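Local coordinates for protein alpha-amylase inhibitor 0.19 (Triticum aestivum, PDB 1HSS) that inhibits alpha-amylase as a homodimer of the cereal trypsin/alpha-amylase inhibitor family and acts as an allergen that binds IgE, at residues L24-Q27 / V33-A36. Residues are numbered along the deposited sequence; the frame is centred on the assembly and turned at random.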
ATOM      1  N   LEU A  24       1.732  -8.143   8.755  1.00 20.16           N
ATOM      2  CA  LEU A  24       2.854  -7.282   8.372  1.00 18.99           C
ATOM      3  C   LEU A  24       4.194  -8.036   8.231  1.00 21.80           C
ATOM      4  O   LEU A  24       4.963  -7.783   7.308  1.00 24.28           O
ATOM      5  CB  LEU A  24       2.982  -6.130   9.381  1.00 14.47           C
ATOM      6  CG  LEU A  24       4.180  -5.188   9.213  1.00 18.07           C
ATOM      7  CD1 LEU A  24       4.237  -4.611   7.785  1.00 15.68           C
ATOM      8  CD2 LEU A  24       4.102  -4.088  10.235  1.00 15.18           C
ATOM      9  N   ARG A  25       4.438  -9.008   9.102  1.00 24.44           N
ATOM     10  CA  ARG A  25       5.641  -9.839   9.028  1.00 23.63           C
ATOM     11  C   ARG A  25       5.700 -10.794   7.846  1.00 23.13           C
ATOM     12  O   ARG A  25       6.786 -11.066   7.339  1.00 23.27           O
ATOM     13  CB  ARG A  25       5.820 -10.620  10.319  1.00 25.70           C
ATOM     14  CG  ARG A  25       6.379  -9.773  11.427  1.00 31.11           C
ATOM     15  CD  ARG A  25       7.110 -10.638  12.402  1.00 34.90           C
ATOM     16  NE  ARG A  25       6.292 -10.858  13.577  1.00 47.07           N
ATOM     17  CZ  ARG A  25       6.437 -10.176  14.710  1.00 57.04           C
ATOM     18  NH1 ARG A  25       7.526  -9.414  14.907  1.00 57.07           N
ATOM     19  NH2 ARG A  25       5.520 -10.303  15.672  1.00 58.56           N
ATOM     20  N   LEU A  26       4.541 -11.306   7.421  1.00 23.74           N
ATOM     21  CA  LEU A  26       4.418 -12.084   6.182  1.00 22.03           C
ATOM     22  C   LEU A  26       4.533 -11.216   4.920  1.00 21.39           C
ATOM     23  O   LEU A  26       5.290 -11.510   3.991  1.00 22.03           O
ATOM     24  CB  LEU A  26       3.078 -12.828   6.148  1.00 22.16           C
ATOM     25  CG  LEU A  26       2.856 -13.986   7.125  1.00 22.73           C
ATOM     26  CD1 LEU A  26       1.364 -14.330   7.211  1.00 25.24           C
ATOM     27  CD2 LEU A  26       3.671 -15.183   6.669  1.00 23.63           C
ATOM     28  N   GLN A  27       3.793 -10.123   4.905  1.00 19.56           N
ATOM     29  CA  GLN A  27       3.828  -9.246   3.771  1.00 19.13           C
ATOM     30  C   GLN A  27       5.175  -8.616   3.506  1.00 16.89           C
ATOM     31  O   GLN A  27       5.523  -8.426   2.349  1.00 20.69           O
ATOM     32  CB  GLN A  27       2.814  -8.144   3.931  1.00 18.93           C
ATOM     33  CG  GLN A  27       1.398  -8.586   3.759  1.00 21.34           C
ATOM     34  CD  GLN A  27       0.473  -7.395   3.709  1.00 25.74           C
ATOM     35  OE1 GLN A  27      -0.225  -7.185   2.720  1.00 36.98           O
ATOM     36  NE2 GLN A  27       0.531  -6.556   4.733  1.00 25.18           N
ATOM     37  N   VAL A  33       0.067 -14.939   2.290  1.00 31.86           N
ATOM     38  CA  VAL A  33      -0.721 -14.705   3.496  1.00 30.40           C
ATOM     39  C   VAL A  33      -2.026 -15.497   3.474  1.00 30.16           C
ATOM     40  O   VAL A  33      -2.767 -15.464   2.480  1.00 30.82           O
ATOM     41  CB  VAL A  33      -0.991 -13.165   3.755  1.00 31.57           C
ATOM     42  CG1 VAL A  33       0.084 -12.307   3.102  1.00 32.01           C
ATOM     43  CG2 VAL A  33      -2.360 -12.745   3.267  1.00 34.01           C
ATOM     44  N   PRO A  34      -2.248 -16.345   4.498  1.00 28.97           N
ATOM     45  CA  PRO A  34      -3.505 -17.100   4.631  1.00 31.00           C
ATOM     46  C   PRO A  34      -4.700 -16.161   4.779  1.00 32.14           C
ATOM     47  O   PRO A  34      -4.605 -15.118   5.447  1.00 29.13           O
ATOM     48  CB  PRO A  34      -3.294 -17.940   5.902  1.00 26.44           C
ATOM     49  CG  PRO A  34      -1.812 -18.042   6.041  1.00 28.40           C
ATOM     50  CD  PRO A  34      -1.309 -16.686   5.579  1.00 31.27           C
ATOM     51  N   GLU A  35      -5.833 -16.552   4.207  1.00 32.22           N
ATOM     52  CA  GLU A  35      -7.029 -15.722   4.271  1.00 37.60           C
ATOM     53  C   GLU A  35      -7.506 -15.413   5.690  1.00 34.53           C
ATOM     54  O   GLU A  35      -7.913 -14.285   5.981  1.00 35.65           O
ATOM     55  CB  GLU A  35      -8.155 -16.359   3.462  1.00 46.25           C
ATOM     56  CG  GLU A  35      -7.937 -16.274   1.946  1.00 64.89           C
ATOM     57  CD  GLU A  35      -7.397 -14.907   1.478  1.00 72.65           C
ATOM     58  OE1 GLU A  35      -8.125 -13.879   1.582  1.00 75.17           O
ATOM     59  OE2 GLU A  35      -6.240 -14.871   0.990  1.00 76.48           O
ATOM     60  N   ALA A  36      -7.290 -16.359   6.597  1.00 30.46           N
ATOM     61  CA  ALA A  36      -7.632 -16.172   8.005  1.00 27.72           C
ATOM     62  C   ALA A  36      -6.846 -15.045   8.682  1.00 26.65           C
ATOM     63  O   ALA A  36      -7.414 -14.287   9.463  1.00 28.20           O
ATOM     64  CB  ALA A  36      -7.439 -17.472   8.771  1.00 23.46           C
TER
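L26 and Q27, on the last turn of helix 20-27, meet V33 and P34, the two residues that lead into helix 35-46. L26 can be followed outward. L26 CB, directed at the other segment, faces V33 CG1 at 4.3 Å. Its CG stands anti to the carbonyl carbon (chi1 -69°), serving mainly as the branch point that carries CD1 across to the proline. L26 CD1 makes the closer approach, 3.9 Å from P34 CD, and also lies 4.3 Å from V33 CA; the tip contacts of the leucine are made through this methyl. The leucine side chain and the proline ring run at about a right angle, so a methyl meets the ring at its CD corner rather than lying along it.

V33 supplies the other half. Its CG1, held beside the backbone N by a chi1 of -25°, is shared between L26 CB and the aliphatic part of Q27, where Q27 CG comes to 4.0 Å of V33 CG1. Beyond CG the Q27 chain is extended and carries the amide away from the valine, so CG is what touches; Q27 packs on T91 of helix 85-92 and on Y113 of the second subunit. P34 is the N-cap residue of helix 35-46, and E35, just after it, forms a salt bridge with R100 of the second subunit.

The two helices belong to the disulfide-rich helical fold of the prolamin clan. The C20-C41 disulfide joins them covalently, while C28, next to Q27, is bonded to C83. Between the segments themselves the contact is small and wholly apolar: carbon atoms at van der Waals range give cohesion, with no directional bond to fix its geometry.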